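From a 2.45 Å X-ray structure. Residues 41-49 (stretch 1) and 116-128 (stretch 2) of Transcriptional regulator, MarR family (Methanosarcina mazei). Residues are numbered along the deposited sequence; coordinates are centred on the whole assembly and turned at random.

Stretch 1, residues 41-49: KKIEPYGIG
Stretch 2 116-128: KLEPDMKKIASEW

How do the two backbones lie against each other? Stretch 2 is helical throughout, part of a longer helix, kinked where the N atoms of Pro-119 and Asp-120 lack a bond to the turn before. Stretch 1 enters in helical conformation and passes into a 3-10 segment at 44-46, where Tyr-46 N donates a hydrogen bond to Ile-43 O at 2.9 Å, then turns through Gly-47 (phi/psi 63/41, a positive phi that favours glycine) into extended Ile-48 (-125/129). The register runs antiparallel: CA of Lys-42 lies 6.9 Å from CA of Ile-124, CA of Ile-43 7.9 Å from CA of Met-121, and CA of Tyr-46 8.8 Å from CA of Leu-117. The gap therefore widens toward Tyr-46, and the larger side chain bridges it. Together the stretches bury 405 Å².

What fills the wide end? Tyr-46 points toward the helix with chi1 m (-48°) and chi2 95°, laying its flat ring among Leu-117, Asp-120 and Met-121. Selenomethionine Met-121 starts sideways, but its m, m, 94° chain brings the end back, so that CE sits over one ring face, 3.9 Å from the centroid and 28° off the normal, a CH-pi contact with CE 3.5 Å from Tyr-46 CE1. Leu-117 CD1 approaches Tyr-46 CD2 obliquely at 3.6 Å. Beyond the apolar part of the ring, Tyr-46 OH reaches the more exposed margin, 3.3 Å from Asp-120 OD2, with Asp-120 at chi1 m.

Which side chains make the buried floor? Leu-117 has chi1 off-well at -144° and chi2 p; its CD1 comes within 3.6 Å of Tyr-46 CD2, and its CD2, between the tyrosine and Ile-48, packs 3.6 Å from CD1 of Ile-48 (m, t). Ile-43 (p, t) points sideways, and its CG2 touches Met-121 SE at 3.9 Å. Branched aliphatic chains and the flexible methionine-type chain, here with SE, suit this buried layer, for they fill uneven hollows without leaving a charge unpaired.

How is the narrow end closed? Ile-124, m, m, points toward stretch 1 and brings CD1 to 3.2 Å from Lys-42 CB, a tight fit where the backbones come nearest. The lysine (m, m, t, chi4 93°) carries its aliphatic stem past this bump and out to Glu-127 (m, t, chi3 162°), roughly one helical turn after Ile-124. There Lys-42 NZ donates a weak hydrogen bond to Glu-127 OE2 at 2.8 Å, within a salt bridge. A long chain with a terminal charge suits this place, greasy beside isoleucine and ionic at the partly exposed margin.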

ATOM      1  N   LYS A  41      -4.248   7.368 -12.893  1.00 28.98           N
ATOM      2  CA  LYS A  41      -4.655   8.325 -13.913  1.00 33.83           C
ATOM      3  C   LYS A  41      -3.828   8.158 -15.167  1.00 40.19           C
ATOM      4  O   LYS A  41      -4.332   8.334 -16.286  1.00 39.46           O
ATOM      5  CB  LYS A  41      -4.540   9.761 -13.417  1.00 47.19           C
ATOM      6  CG  LYS A  41      -5.651  10.170 -12.480  1.00 64.40           C
ATOM      7  CD  LYS A  41      -6.339  11.431 -12.970  1.00 77.28           C
ATOM      8  CE  LYS A  41      -5.331  12.554 -13.165  1.00 77.89           C
ATOM      9  NZ  LYS A  41      -5.747  13.787 -12.446  1.00 73.81           N
ATOM     10  N   LYS A  42      -2.552   7.841 -14.976  1.00 37.31           N
ATOM     11  CA  LYS A  42      -1.649   7.699 -16.098  1.00 39.27           C
ATOM     12  C   LYS A  42      -1.939   6.427 -16.876  1.00 33.27           C
ATOM     13  O   LYS A  42      -1.701   6.387 -18.058  1.00 34.98           O
ATOM     14  CB  LYS A  42      -0.184   7.765 -15.682  1.00 45.50           C
ATOM     15  CG  LYS A  42       0.281   9.109 -15.109  1.00 41.68           C
ATOM     16  CD  LYS A  42       0.318  10.153 -16.172  1.00 47.18           C
ATOM     17  CE  LYS A  42       1.015  11.413 -15.684  1.00 52.40           C
ATOM     18  NZ  LYS A  42       2.451  11.378 -16.021  1.00 58.07           N
ATOM     19  N   ILE A  43      -2.493   5.400 -16.256  1.00 35.77           N
ATOM     20  CA  ILE A  43      -2.757   4.198 -17.048  1.00 43.30           C
ATOM     21  C   ILE A  43      -4.172   4.043 -17.617  1.00 40.63           C
ATOM     22  O   ILE A  43      -4.384   3.203 -18.490  1.00 46.94           O
ATOM     23  CB  ILE A  43      -2.326   2.893 -16.351  1.00 42.61           C
ATOM     24  CG1 ILE A  43      -3.103   2.687 -15.071  1.00 36.30           C
ATOM     25  CG2 ILE A  43      -0.835   2.898 -16.089  1.00 43.68           C
ATOM     26  CD1 ILE A  43      -2.798   1.339 -14.446  1.00 39.86           C
ATOM     27  N   GLU A  44      -5.122   4.850 -17.137  1.00 33.87           N
ATOM     28  CA  GLU A  44      -6.474   4.890 -17.707  1.00 36.46           C
ATOM     29  C   GLU A  44      -6.465   4.842 -19.238  1.00 39.30           C
ATOM     30  O   GLU A  44      -7.212   4.077 -19.820  1.00 40.51           O
ATOM     31  CB  GLU A  44      -7.190   6.154 -17.288  1.00 38.25           C
ATOM     32  CG  GLU A  44      -8.418   6.016 -16.414  1.00 59.67           C
ATOM     33  CD  GLU A  44      -8.740   7.344 -15.703  1.00 82.46           C
ATOM     34  OE1 GLU A  44      -9.193   8.312 -16.368  1.00 78.16           O
ATOM     35  OE2 GLU A  44      -8.496   7.431 -14.475  1.00 95.77           O
ATOM     36  N   PRO A  45      -5.634   5.680 -19.888  1.00 34.98           N
ATOM     37  CA  PRO A  45      -5.708   5.739 -21.353  1.00 40.05           C
ATOM     38  C   PRO A  45      -5.462   4.394 -22.023  1.00 42.59           C
ATOM     39  O   PRO A  45      -5.856   4.227 -23.170  1.00 50.22           O
ATOM     40  CB  PRO A  45      -4.614   6.745 -21.720  1.00 43.41           C
ATOM     41  CG  PRO A  45      -4.538   7.657 -20.507  1.00 43.97           C
ATOM     42  CD  PRO A  45      -4.809   6.767 -19.324  1.00 32.23           C
ATOM     43  N   TYR A  46      -4.842   3.454 -21.314  1.00 41.90           N
ATOM     44  CA  TYR A  46      -4.649   2.093 -21.820  1.00 33.47           C
ATOM     45  C   TYR A  46      -5.769   1.175 -21.358  1.00 37.02           C
ATOM     46  O   TYR A  46      -5.721  -0.031 -21.571  1.00 42.36           O
ATOM     47  CB  TYR A  46      -3.293   1.527 -21.388  1.00 27.07           C
ATOM     48  CG  TYR A  46      -2.156   2.481 -21.642  1.00 41.77           C
ATOM     49  CD1 TYR A  46      -1.697   3.342 -20.642  1.00 47.55           C
ATOM     50  CD2 TYR A  46      -1.560   2.551 -22.882  1.00 46.65           C
ATOM     51  CE1 TYR A  46      -0.671   4.238 -20.884  1.00 44.62           C
ATOM     52  CE2 TYR A  46      -0.530   3.437 -23.133  1.00 49.30           C
ATOM     53  CZ  TYR A  46      -0.092   4.280 -22.137  1.00 48.85           C
ATOM     54  OH  TYR A  46       0.935   5.151 -22.423  1.00 44.81           O
ATOM     55  N   GLY A  47      -6.778   1.746 -20.722  1.00 32.24           N
ATOM     56  CA  GLY A  47      -7.891   0.972 -20.208  1.00 39.83           C
ATOM     57  C   GLY A  47      -7.473  -0.014 -19.135  1.00 42.86           C
ATOM     58  O   GLY A  47      -7.960  -1.135 -19.103  1.00 46.00           O
ATOM     59  N   ILE A  48      -6.581   0.414 -18.250  1.00 40.28           N
ATOM     60  CA  ILE A  48      -6.013  -0.461 -17.221  1.00 38.50           C
ATOM     61  C   ILE A  48      -6.221   0.160 -15.839  1.00 43.10           C
ATOM     62  O   ILE A  48      -5.901   1.323 -15.622  1.00 48.19           O
ATOM     63  CB  ILE A  48      -4.492  -0.649 -17.448  1.00 36.49           C
ATOM     64  CG1 ILE A  48      -4.225  -1.222 -18.828  1.00 53.54           C
ATOM     65  CG2 ILE A  48      -3.897  -1.614 -16.476  1.00 31.89           C
ATOM     66  CD1 ILE A  48      -2.748  -1.364 -19.118  1.00 57.13           C
ATOM     67  N   GLY A  49      -6.762  -0.612 -14.910  1.00 41.38           N
ATOM     68  CA  GLY A  49      -6.892  -0.157 -13.545  1.00 43.51           C
ATOM     69  C   GLY A  49      -5.585  -0.324 -12.782  1.00 53.79           C
ATOM     70  O   GLY A  49      -4.757  -1.181 -13.119  1.00 54.98           O
ATOM     71  N   LYS A 116       4.478  -4.549 -26.030  1.00 43.94           N
ATOM     72  CA  LYS A 116       4.699  -3.201 -26.529  1.00 42.35           C
ATOM     73  C   LYS A 116       4.290  -2.100 -25.542  1.00 48.61           C
ATOM     74  O   LYS A 116       4.610  -0.929 -25.745  1.00 54.31           O
ATOM     75  CB  LYS A 116       4.049  -3.004 -27.899  1.00 50.14           C
ATOM     76  CG  LYS A 116       4.754  -3.804 -29.001  1.00 75.43           C
ATOM     77  CD  LYS A 116       4.730  -3.090 -30.348  1.00 86.43           C
ATOM     78  CE  LYS A 116       5.778  -3.665 -31.301  1.00 86.79           C
ATOM     79  NZ  LYS A 116       5.807  -2.907 -32.588  1.00 87.02           N
ATOM     80  N   LEU A 117       3.609  -2.474 -24.464  1.00 52.04           N
ATOM     81  CA  LEU A 117       3.158  -1.487 -23.495  1.00 48.13           C
ATOM     82  C   LEU A 117       4.263  -1.111 -22.521  1.00 47.66           C
ATOM     83  O   LEU A 117       4.231  -0.032 -21.936  1.00 52.81           O
ATOM     84  CB  LEU A 117       1.961  -2.003 -22.717  1.00 55.67           C
ATOM     85  CG  LEU A 117       1.012  -0.843 -22.440  1.00 63.96           C
ATOM     86  CD1 LEU A 117       0.735  -0.148 -23.759  1.00 69.34           C
ATOM     87  CD2 LEU A 117      -0.275  -1.303 -21.797  1.00 60.21           C
ATOM     88  N   GLU A 118       5.248  -1.998 -22.392  1.00 35.02           N
ATOM     89  CA  GLU A 118       6.273  -1.938 -21.343  1.00 39.71           C
ATOM     90  C   GLU A 118       7.045  -0.624 -21.184  1.00 45.57           C
ATOM     91  O   GLU A 118       7.237  -0.171 -20.067  1.00 46.14           O
ATOM     92  CB  GLU A 118       7.256  -3.109 -21.485  1.00 36.54           C
ATOM     93  CG  GLU A 118       8.107  -3.324 -20.269  1.00 36.41           C
ATOM     94  CD  GLU A 118       9.200  -4.372 -20.487  1.00 52.49           C
ATOM     95  OE1 GLU A 118      10.091  -4.463 -19.627  1.00 61.66           O
ATOM     96  OE2 GLU A 118       9.186  -5.098 -21.509  1.00 51.27           O
ATOM     97  N   PRO A 119       7.516  -0.022 -22.294  1.00 46.31           N
ATOM     98  CA  PRO A 119       8.208   1.269 -22.194  1.00 39.34           C
ATOM     99  C   PRO A 119       7.319   2.323 -21.542  1.00 42.29           C
ATOM    100  O   PRO A 119       7.804   3.179 -20.791  1.00 49.87           O
ATOM    101  CB  PRO A 119       8.448   1.660 -23.664  1.00 37.47           C
ATOM    102  CG  PRO A 119       8.427   0.383 -24.407  1.00 35.96           C
ATOM    103  CD  PRO A 119       7.458  -0.514 -23.683  1.00 41.93           C
ATOM    104  N   ASP A 120       6.026   2.265 -21.836  1.00 31.06           N
ATOM    105  CA  ASP A 120       5.071   3.220 -21.276  1.00 38.67           C
ATOM    106  C   ASP A 120       4.864   2.988 -19.762  1.00 42.64           C
ATOM    107  O   ASP A 120       4.889   3.928 -18.974  1.00 43.18           O
ATOM    108  CB  ASP A 120       3.738   3.147 -22.023  1.00 48.05           C
ATOM    109  CG  ASP A 120       3.903   3.225 -23.550  1.00 61.75           C
ATOM    110  OD1 ASP A 120       4.242   2.179 -24.180  1.00 59.82           O
ATOM    111  OD2 ASP A 120       3.676   4.331 -24.110  1.00 53.38           O
HETATM  112  N   MSE A 121       4.676   1.731 -19.369  1.00 38.02           N
HETATM  113  CA  MSE A 121       4.515   1.381 -17.970  1.00 38.11           C
HETATM  114  C   MSE A 121       5.764   1.738 -17.158  1.00 49.65           C
HETATM  115  O   MSE A 121       5.679   2.381 -16.107  1.00 47.41           O
HETATM  116  CB  MSE A 121       4.242  -0.111 -17.851  1.00 37.87           C
HETATM  117  CG  MSE A 121       3.007  -0.575 -18.607  1.00 51.36           C
HETATM  118 SE   MSE A 121       1.366   0.294 -17.980  0.76 53.52          SE
HETATM  119  CE  MSE A 121       1.284   1.776 -19.240  1.00 48.59           C
ATOM    120  N   LYS A 122       6.932   1.332 -17.635  1.00 43.74           N
ATOM    121  CA  LYS A 122       8.131   1.607 -16.866  1.00 49.89           C
ATOM    122  C   LYS A 122       8.388   3.108 -16.725  1.00 48.77           C
ATOM    123  O   LYS A 122       8.925   3.570 -15.697  1.00 45.75           O
ATOM    124  CB  LYS A 122       9.336   0.836 -17.416  1.00 55.84           C
ATOM    125  CG  LYS A 122       9.373  -0.643 -16.929  1.00 68.72           C
ATOM    126  CD  LYS A 122      10.607  -1.406 -17.432  1.00 75.44           C
ATOM    127  CE  LYS A 122      10.684  -2.824 -16.844  1.00 80.39           C
ATOM    128  NZ  LYS A 122      11.686  -3.705 -17.545  1.00 81.22           N
ATOM    129  N   LYS A 123       7.972   3.868 -17.741  1.00 40.41           N
ATOM    130  CA  LYS A 123       8.131   5.325 -17.730  1.00 39.64           C
ATOM    131  C   LYS A 123       7.186   6.006 -16.734  1.00 44.98           C
ATOM    132  O   LYS A 123       7.559   6.972 -16.057  1.00 38.54           O
ATOM    133  CB  LYS A 123       7.889   5.908 -19.120  1.00 39.93           C
ATOM    134  CG  LYS A 123       8.059   7.408 -19.170  1.00 42.90           C
ATOM    135  CD  LYS A 123       7.384   7.986 -20.398  1.00 65.25           C
ATOM    136  CE  LYS A 123       7.730   9.465 -20.630  1.00 75.46           C
ATOM    137  NZ  LYS A 123       6.940  10.040 -21.775  1.00 74.79           N
ATOM    138  N   ILE A 124       5.950   5.510 -16.673  1.00 42.70           N
ATOM    139  CA  ILE A 124       4.978   5.966 -15.697  1.00 39.49           C
ATOM    140  C   ILE A 124       5.469   5.708 -14.271  1.00 36.54           C
ATOM    141  O   ILE A 124       5.313   6.563 -13.412  1.00 45.82           O
ATOM    142  CB  ILE A 124       3.639   5.246 -15.853  1.00 45.19           C
ATOM    143  CG1 ILE A 124       2.959   5.626 -17.168  1.00 54.65           C
ATOM    144  CG2 ILE A 124       2.770   5.569 -14.691  1.00 36.45           C
ATOM    145  CD1 ILE A 124       2.573   7.062 -17.232  1.00 66.24           C
ATOM    146  N   ALA A 125       6.043   4.527 -14.027  1.00 26.77           N
ATOM    147  CA  ALA A 125       6.616   4.194 -12.719  1.00 34.53           C
ATOM    148  C   ALA A 125       7.782   5.130 -12.394  1.00 44.18           C
ATOM    149  O   ALA A 125       8.032   5.447 -11.246  1.00 52.73           O
ATOM    150  CB  ALA A 125       7.092   2.727 -12.682  1.00 24.34           C
ATOM    151  N   SER A 126       8.486   5.583 -13.415  1.00 46.62           N
ATOM    152  CA  SER A 126       9.631   6.445 -13.196  1.00 51.50           C
ATOM    153  C   SER A 126       9.177   7.816 -12.779  1.00 47.50           C
ATOM    154  O   SER A 126       9.760   8.418 -11.889  1.00 56.12           O
ATOM    155  CB  SER A 126      10.498   6.552 -14.459  1.00 57.00           C
ATOM    156  OG  SER A 126      11.137   5.319 -14.728  1.00 59.98           O
ATOM    157  N   GLU A 127       8.137   8.318 -13.428  1.00 44.64           N
ATOM    158  CA  GLU A 127       7.699   9.685 -13.181  1.00 43.24           C
ATOM    159  C   GLU A 127       7.195   9.764 -11.769  1.00 41.71           C
ATOM    160  O   GLU A 127       7.293  10.795 -11.113  1.00 45.00           O
ATOM    161  CB  GLU A 127       6.600  10.091 -14.166  1.00 50.77           C
ATOM    162  CG  GLU A 127       7.077  10.157 -15.611  1.00 57.98           C
ATOM    163  CD  GLU A 127       5.939  10.195 -16.602  1.00 69.96           C
ATOM    164  OE1 GLU A 127       6.175  10.583 -17.766  1.00 84.94           O
ATOM    165  OE2 GLU A 127       4.811   9.826 -16.222  1.00 68.61           O
ATOM    166  N   TRP A 128       6.648   8.650 -11.302  1.00 40.31           N
ATOM    167  CA  TRP A 128       6.186   8.585  -9.940  1.00 34.46           C
ATOM    168  C   TRP A 128       7.364   8.609  -8.951  1.00 41.05           C
ATOM    169  O   TRP A 128       7.351   9.382  -7.989  1.00 50.21           O
ATOM    170  CB  TRP A 128       5.318   7.358  -9.755  1.00 30.58           C
ATOM    171  CG  TRP A 128       4.894   7.182  -8.356  1.00 30.69           C
ATOM    172  CD1 TRP A 128       5.129   6.108  -7.567  1.00 35.01           C
ATOM    173  CD2 TRP A 128       4.208   8.136  -7.548  1.00 34.54           C
ATOM    174  NE1 TRP A 128       4.606   6.316  -6.318  1.00 37.70           N
ATOM    175  CE2 TRP A 128       4.042   7.562  -6.276  1.00 34.32           C
ATOM    176  CE3 TRP A 128       3.701   9.423  -7.779  1.00 38.16           C
ATOM    177  CZ2 TRP A 128       3.373   8.214  -5.235  1.00 32.90           C
ATOM    178  CZ3 TRP A 128       3.055  10.078  -6.741  1.00 30.71           C
ATOM    179  CH2 TRP A 128       2.882   9.459  -5.490  1.00 23.26           C
TER